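Local coordinates for putative uncharacterized protein (Leishmania major, PDB 3M3I) that is of unknown function but belongs to the cupin superfamily (DUF985) and forms a two-chain assembly, at residues K127-Y131 against Y199-V205; W84-D90 against A169-S175. All blocks are in the same frame, centred on the assembly; numbering follows the deposited sequence.

Overall arrangement
Two ways of joining distant pieces of a cupin-type beta fold meet in one chain. Interaction 2 pairs strand 81-87 with strand 172-179 inside the curled antiparallel sheet and lies against the second subunit. Interaction 1 sets the start of strand 130-136, the outermost strand on one side of the five-stranded sheet, against the turn leading into helix 203-209. Their centres are about 26 Å apart, on opposite sides of the chain's centre, and their nearest atoms are about 13 Å apart. Along the chain the segments alternate, 84-90, 127-131, 169-175 and 199-205. Interaction 2 lies at the subunit interface, whereas interaction 1 joins the C-terminal helix to the five-stranded sheet.

Interaction 1 of 2, residues K127-Y131 against Y199-V205; sequences KYQVY and YPQHEAV
Tyr128 and Tyr199 meet at a slant, their ring centroids 4.9 Å apart and their planes inclined by 46°, so the pair is neither a stack nor an edge-to-face contact. Tyr128 CB sits over one face of the Tyr199 ring, 4.0 Å from its centroid, in a CH-pi contact, while Tyr128 CD2 comes nearer still, 3.5 Å from Tyr199 CZ. With chi1 at -66°, the Tyr128 ring swings beside its own backbone N and reaches inward, where its hydroxyl hydrogen-bonds to Gly153 O. The backbone carbonyl of the same residue takes the polar bond: His202 NE2 donates to Tyr128 O at 2.6 Å, and that oxygen lies almost exactly in the imidazole plane. Gln201 CG rests over the centre of one imidazole face, and Gln129 O lies at the ring edge, 3.5 Å from His202 CE1. Farther along, Val205 and Tyr131 approach from opposite directions, with Val205 CB over one face of the phenol ring, toward its rim. His202 is the N-cap residue of helix 203-209; the arrangement is the N-terminal end of that helix packed against the loop that leads into an outer strand, and against the first part of that strand, of a cupin-type beta fold.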
# COMPACT_ATOMS: atom_id res chain seq x y z
N LYS A 127 -17.36 -23.43 5.82
CA LYS A 127 -16.33 -22.38 5.67
C LYS A 127 -14.90 -22.92 5.51
O LYS A 127 -14.64 -24.10 5.73
CB LYS A 127 -16.35 -21.43 6.87
CG LYS A 127 -17.70 -20.87 7.24
CD LYS A 127 -18.34 -20.08 6.10
CE LYS A 127 -19.58 -19.33 6.56
NZ LYS A 127 -20.45 -18.97 5.42
N TYR A 128 -14.00 -22.03 5.12
CA TYR A 128 -12.56 -22.30 5.03
C TYR A 128 -12.15 -23.43 4.08
O TYR A 128 -11.23 -24.20 4.37
CB TYR A 128 -11.97 -22.47 6.44
CG TYR A 128 -12.03 -21.18 7.23
CD1 TYR A 128 -11.17 -20.13 6.94
CD2 TYR A 128 -12.96 -20.99 8.23
CE1 TYR A 128 -11.23 -18.95 7.63
CE2 TYR A 128 -13.02 -19.80 8.92
CZ TYR A 128 -12.15 -18.79 8.61
OH TYR A 128 -12.21 -17.60 9.30
N GLN A 129 -12.80 -23.49 2.93
CA GLN A 129 -12.55 -24.57 1.97
C GLN A 129 -11.51 -24.27 0.92
O GLN A 129 -10.89 -25.20 0.39
CB GLN A 129 -13.84 -24.99 1.28
CG GLN A 129 -14.86 -25.59 2.22
CD GLN A 129 -15.79 -26.50 1.51
OE1 GLN A 129 -15.42 -27.63 1.17
NE2 GLN A 129 -17.00 -26.03 1.25
N VAL A 130 -11.30 -22.99 0.61
CA VAL A 130 -10.46 -22.59 -0.52
C VAL A 130 -9.08 -22.09 -0.10
O VAL A 130 -8.93 -21.00 0.43
CB VAL A 130 -11.17 -21.53 -1.41
CG1 VAL A 130 -10.26 -21.05 -2.53
CG2 VAL A 130 -12.45 -22.11 -1.99
N TYR A 131 -8.06 -22.90 -0.38
CA TYR A 131 -6.67 -22.51 -0.17
C TYR A 131 -6.13 -21.83 -1.43
O TYR A 131 -6.26 -22.36 -2.55
CB TYR A 131 -5.82 -23.73 0.20
CG TYR A 131 -4.33 -23.46 0.33
CD1 TYR A 131 -3.85 -22.33 1.00
CD2 TYR A 131 -3.41 -24.34 -0.19
CE1 TYR A 131 -2.50 -22.09 1.11
CE2 TYR A 131 -2.05 -24.10 -0.08
CZ TYR A 131 -1.60 -22.97 0.57
OH TYR A 131 -0.25 -22.75 0.68
N TYR A 199 -10.10 -27.79 10.61
CA TYR A 199 -9.89 -27.83 9.15
C TYR A 199 -8.80 -28.83 8.71
O TYR A 199 -7.75 -28.44 8.21
CB TYR A 199 -9.61 -26.40 8.62
CG TYR A 199 -10.46 -25.33 9.29
CD1 TYR A 199 -11.84 -25.32 9.16
CD2 TYR A 199 -9.87 -24.34 10.08
CE1 TYR A 199 -12.62 -24.36 9.80
CE2 TYR A 199 -10.64 -23.38 10.73
CZ TYR A 199 -12.01 -23.38 10.59
OH TYR A 199 -12.76 -22.42 11.24
N PRO A 200 -9.06 -30.14 8.86
CA PRO A 200 -8.06 -31.15 8.54
C PRO A 200 -7.79 -31.35 7.03
O PRO A 200 -6.74 -31.89 6.66
CB PRO A 200 -8.65 -32.42 9.15
CG PRO A 200 -10.11 -32.22 9.07
CD PRO A 200 -10.33 -30.76 9.31
N GLN A 201 -8.71 -30.91 6.18
CA GLN A 201 -8.46 -30.88 4.73
C GLN A 201 -7.21 -30.05 4.34
O GLN A 201 -6.65 -30.26 3.27
CB GLN A 201 -9.69 -30.37 3.95
CG GLN A 201 -10.07 -28.89 4.18
CD GLN A 201 -10.97 -28.69 5.39
OE1 GLN A 201 -11.03 -29.56 6.26
NE2 GLN A 201 -11.67 -27.56 5.45
N HIS A 202 -6.77 -29.13 5.21
CA HIS A 202 -5.61 -28.29 4.93
C HIS A 202 -4.36 -28.71 5.71
O HIS A 202 -3.50 -27.87 5.98
CB HIS A 202 -5.93 -26.82 5.23
CG HIS A 202 -7.10 -26.29 4.47
ND1 HIS A 202 -7.17 -26.31 3.10
CD2 HIS A 202 -8.25 -25.70 4.90
CE1 HIS A 202 -8.31 -25.78 2.70
NE2 HIS A 202 -8.98 -25.40 3.78
N GLU A 203 -4.24 -29.99 6.06
CA GLU A 203 -3.16 -30.44 6.94
C GLU A 203 -1.78 -29.92 6.54
O GLU A 203 -1.02 -29.47 7.39
CB GLU A 203 -3.13 -31.97 7.07
CG GLU A 203 -1.99 -32.50 8.00
CD GLU A 203 -2.17 -33.96 8.46
OE1 GLU A 203 -3.15 -34.62 8.07
OE2 GLU A 203 -1.31 -34.47 9.23
N ALA A 204 -1.46 -29.99 5.25
CA ALA A 204 -0.13 -29.60 4.75
C ALA A 204 0.20 -28.13 5.04
O ALA A 204 1.26 -27.82 5.58
CB ALA A 204 -0.02 -29.89 3.28
N VAL A 205 -0.70 -27.21 4.69
CA VAL A 205 -0.50 -25.79 5.01
C VAL A 205 -0.51 -25.59 6.53
O VAL A 205 0.27 -24.79 7.06
CB VAL A 205 -1.55 -24.86 4.32
CG1 VAL A 205 -2.96 -25.34 4.57
CG2 VAL A 205 -1.41 -23.41 4.81

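Interaction 2 of 2, residues W84-D90 against A169-S175; sequences WMYHAGD and AGYSLVS
Ala169 and Gly170 open the second segment by gripping the carboxylate of Asp90. Ala169 N gives a nearly straight bond to Asp90 OD1 (3.1 Å), and Gly170 N bonds to Asp90 OD2 (3.0 Å). Both oxygens are met on their syn sides, from somewhat outside the carboxylate plane; Gln168 N adds another bond to OD1, so three backbone amides gather round this buried side chain.

Tyr171 follows, its O accepting from Asp90 N. Its chi1 of 76° places the ring between its own backbone N and carbonyl carbon, with one face against Gly89 CA, 3.9 Å from the ring centroid, in a CH-pi contact. Its hydroxyl bonds to Trp24 NE1. Ser172 OG donates to Asp90 O at 2.8 Å.

At Leu173 the pairing slips by one residue. Its carbonyl faces both His87 and Ala88, accepting from His87 N and, weakly, from Ala88 N: a classic beta bulge. Val174 restores the regular antiparallel pairing as the non-hydrogen-bonded partner of Tyr86, and its CG2 packs obliquely on the indole at Trp84 CE3 (3.6 Å). Ser175 exchanges two backbone bonds with Met85, while its OG hydrogen-bonds to His87 NE2, near the imidazole plane; the 2.5 Å between these atoms is shorter than a normal bond, and the exact length is doubtful.

Strand 56-67 pairs with the other edge of strand 172-179, and strand 147-150 with the other edge of strand 81-87. Trp84 and Ser172 pack on strand 92-98, whereas Ala88, Tyr171 and Leu173 meet helix 21-27. The dimer interface adjoins them: His87 ND1 bonds to Tyr86 O of the second subunit, and Met85 packs on Met85 of that subunit.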
# COMPACT_ATOMS: atom_id res chain seq x y z
N TRP A 84 -1.27 -6.05 0.71
CA TRP A 84 0.18 -6.28 0.70
C TRP A 84 0.85 -5.73 -0.57
O TRP A 84 0.53 -6.19 -1.64
CB TRP A 84 0.43 -7.79 0.74
CG TRP A 84 0.01 -8.40 2.00
CD1 TRP A 84 -1.26 -8.52 2.48
CD2 TRP A 84 0.87 -9.01 2.97
NE1 TRP A 84 -1.25 -9.15 3.70
CE2 TRP A 84 0.05 -9.46 4.03
CE3 TRP A 84 2.25 -9.21 3.06
CZ2 TRP A 84 0.55 -10.09 5.16
CZ3 TRP A 84 2.76 -9.84 4.17
CH2 TRP A 84 1.91 -10.28 5.21
N MET A 85 1.80 -4.81 -0.43
CA MET A 85 2.48 -4.15 -1.56
C MET A 85 3.96 -4.50 -1.60
O MET A 85 4.66 -4.20 -0.66
CB MET A 85 2.40 -2.63 -1.42
CG MET A 85 1.24 -1.95 -2.10
SD MET A 85 -0.29 -1.87 -1.19
CE MET A 85 0.21 -1.47 0.48
N TYR A 86 4.43 -5.08 -2.71
CA TYR A 86 5.83 -5.44 -2.87
C TYR A 86 6.79 -4.22 -3.02
O TYR A 86 6.53 -3.32 -3.80
CB TYR A 86 6.00 -6.36 -4.10
CG TYR A 86 7.45 -6.65 -4.44
CD1 TYR A 86 8.19 -5.76 -5.22
CD2 TYR A 86 8.09 -7.79 -3.95
CE1 TYR A 86 9.52 -6.01 -5.54
CE2 TYR A 86 9.44 -8.06 -4.26
CZ TYR A 86 10.14 -7.16 -5.04
OH TYR A 86 11.46 -7.37 -5.34
N HIS A 87 7.89 -4.23 -2.26
CA HIS A 87 8.91 -3.18 -2.31
C HIS A 87 10.28 -3.69 -2.77
O HIS A 87 10.91 -3.05 -3.61
CB HIS A 87 9.09 -2.53 -0.93
CG HIS A 87 7.95 -1.67 -0.51
ND1 HIS A 87 7.30 -0.81 -1.38
CD2 HIS A 87 7.36 -1.49 0.69
CE1 HIS A 87 6.36 -0.15 -0.73
NE2 HIS A 87 6.37 -0.54 0.53
N ALA A 88 10.73 -4.81 -2.21
CA ALA A 88 12.07 -5.33 -2.50
C ALA A 88 12.30 -6.82 -2.11
O ALA A 88 11.49 -7.43 -1.41
CB ALA A 88 13.14 -4.45 -1.85
N GLY A 89 13.41 -7.37 -2.61
CA GLY A 89 13.83 -8.74 -2.30
C GLY A 89 13.08 -9.79 -3.10
O GLY A 89 12.51 -9.50 -4.15
N ASP A 90 13.09 -11.02 -2.60
CA ASP A 90 12.29 -12.10 -3.17
C ASP A 90 10.76 -11.86 -3.12
O ASP A 90 10.26 -11.07 -2.28
CB ASP A 90 12.58 -13.41 -2.44
CG ASP A 90 14.03 -13.86 -2.58
OD1 ASP A 90 14.58 -13.84 -3.71
OD2 ASP A 90 14.60 -14.27 -1.55
N ALA A 169 17.54 -13.62 -2.69
CA ALA A 169 17.87 -12.48 -1.83
C ALA A 169 17.80 -12.79 -0.33
O ALA A 169 18.38 -12.07 0.48
CB ALA A 169 16.97 -11.30 -2.17
N GLY A 170 17.06 -13.83 0.04
CA GLY A 170 16.96 -14.26 1.45
C GLY A 170 15.90 -13.56 2.28
O GLY A 170 15.80 -13.79 3.49
N TYR A 171 15.10 -12.70 1.65
CA TYR A 171 14.05 -11.95 2.35
C TYR A 171 13.03 -11.40 1.38
O TYR A 171 13.22 -11.44 0.18
CB TYR A 171 14.66 -10.78 3.11
CG TYR A 171 15.01 -9.65 2.19
CD1 TYR A 171 14.17 -8.56 2.03
CD2 TYR A 171 16.17 -9.69 1.44
CE1 TYR A 171 14.49 -7.52 1.17
CE2 TYR A 171 16.50 -8.66 0.58
CZ TYR A 171 15.65 -7.58 0.45
OH TYR A 171 15.99 -6.57 -0.39
N SER A 172 11.95 -10.85 1.92
CA SER A 172 10.99 -10.10 1.14
C SER A 172 10.43 -8.97 1.97
O SER A 172 9.82 -9.23 3.00
CB SER A 172 9.86 -11.00 0.70
OG SER A 172 8.89 -10.25 0.00
N LEU A 173 10.64 -7.73 1.53
CA LEU A 173 10.12 -6.56 2.23
C LEU A 173 8.84 -6.07 1.53
O LEU A 173 8.79 -5.95 0.31
CB LEU A 173 11.17 -5.45 2.26
CG LEU A 173 10.78 -4.06 2.79
CD1 LEU A 173 10.38 -4.11 4.25
CD2 LEU A 173 11.92 -3.08 2.58
N VAL A 174 7.80 -5.80 2.31
CA VAL A 174 6.56 -5.27 1.79
C VAL A 174 6.06 -4.16 2.70
O VAL A 174 6.63 -3.89 3.75
CB VAL A 174 5.43 -6.37 1.66
CG1 VAL A 174 5.79 -7.43 0.66
CG2 VAL A 174 5.12 -7.00 3.01
N SER A 175 4.98 -3.51 2.27
CA SER A 175 4.15 -2.72 3.14
C SER A 175 2.80 -3.41 3.23
O SER A 175 2.35 -3.99 2.26
CB SER A 175 3.98 -1.30 2.60
OG SER A 175 5.18 -0.59 2.69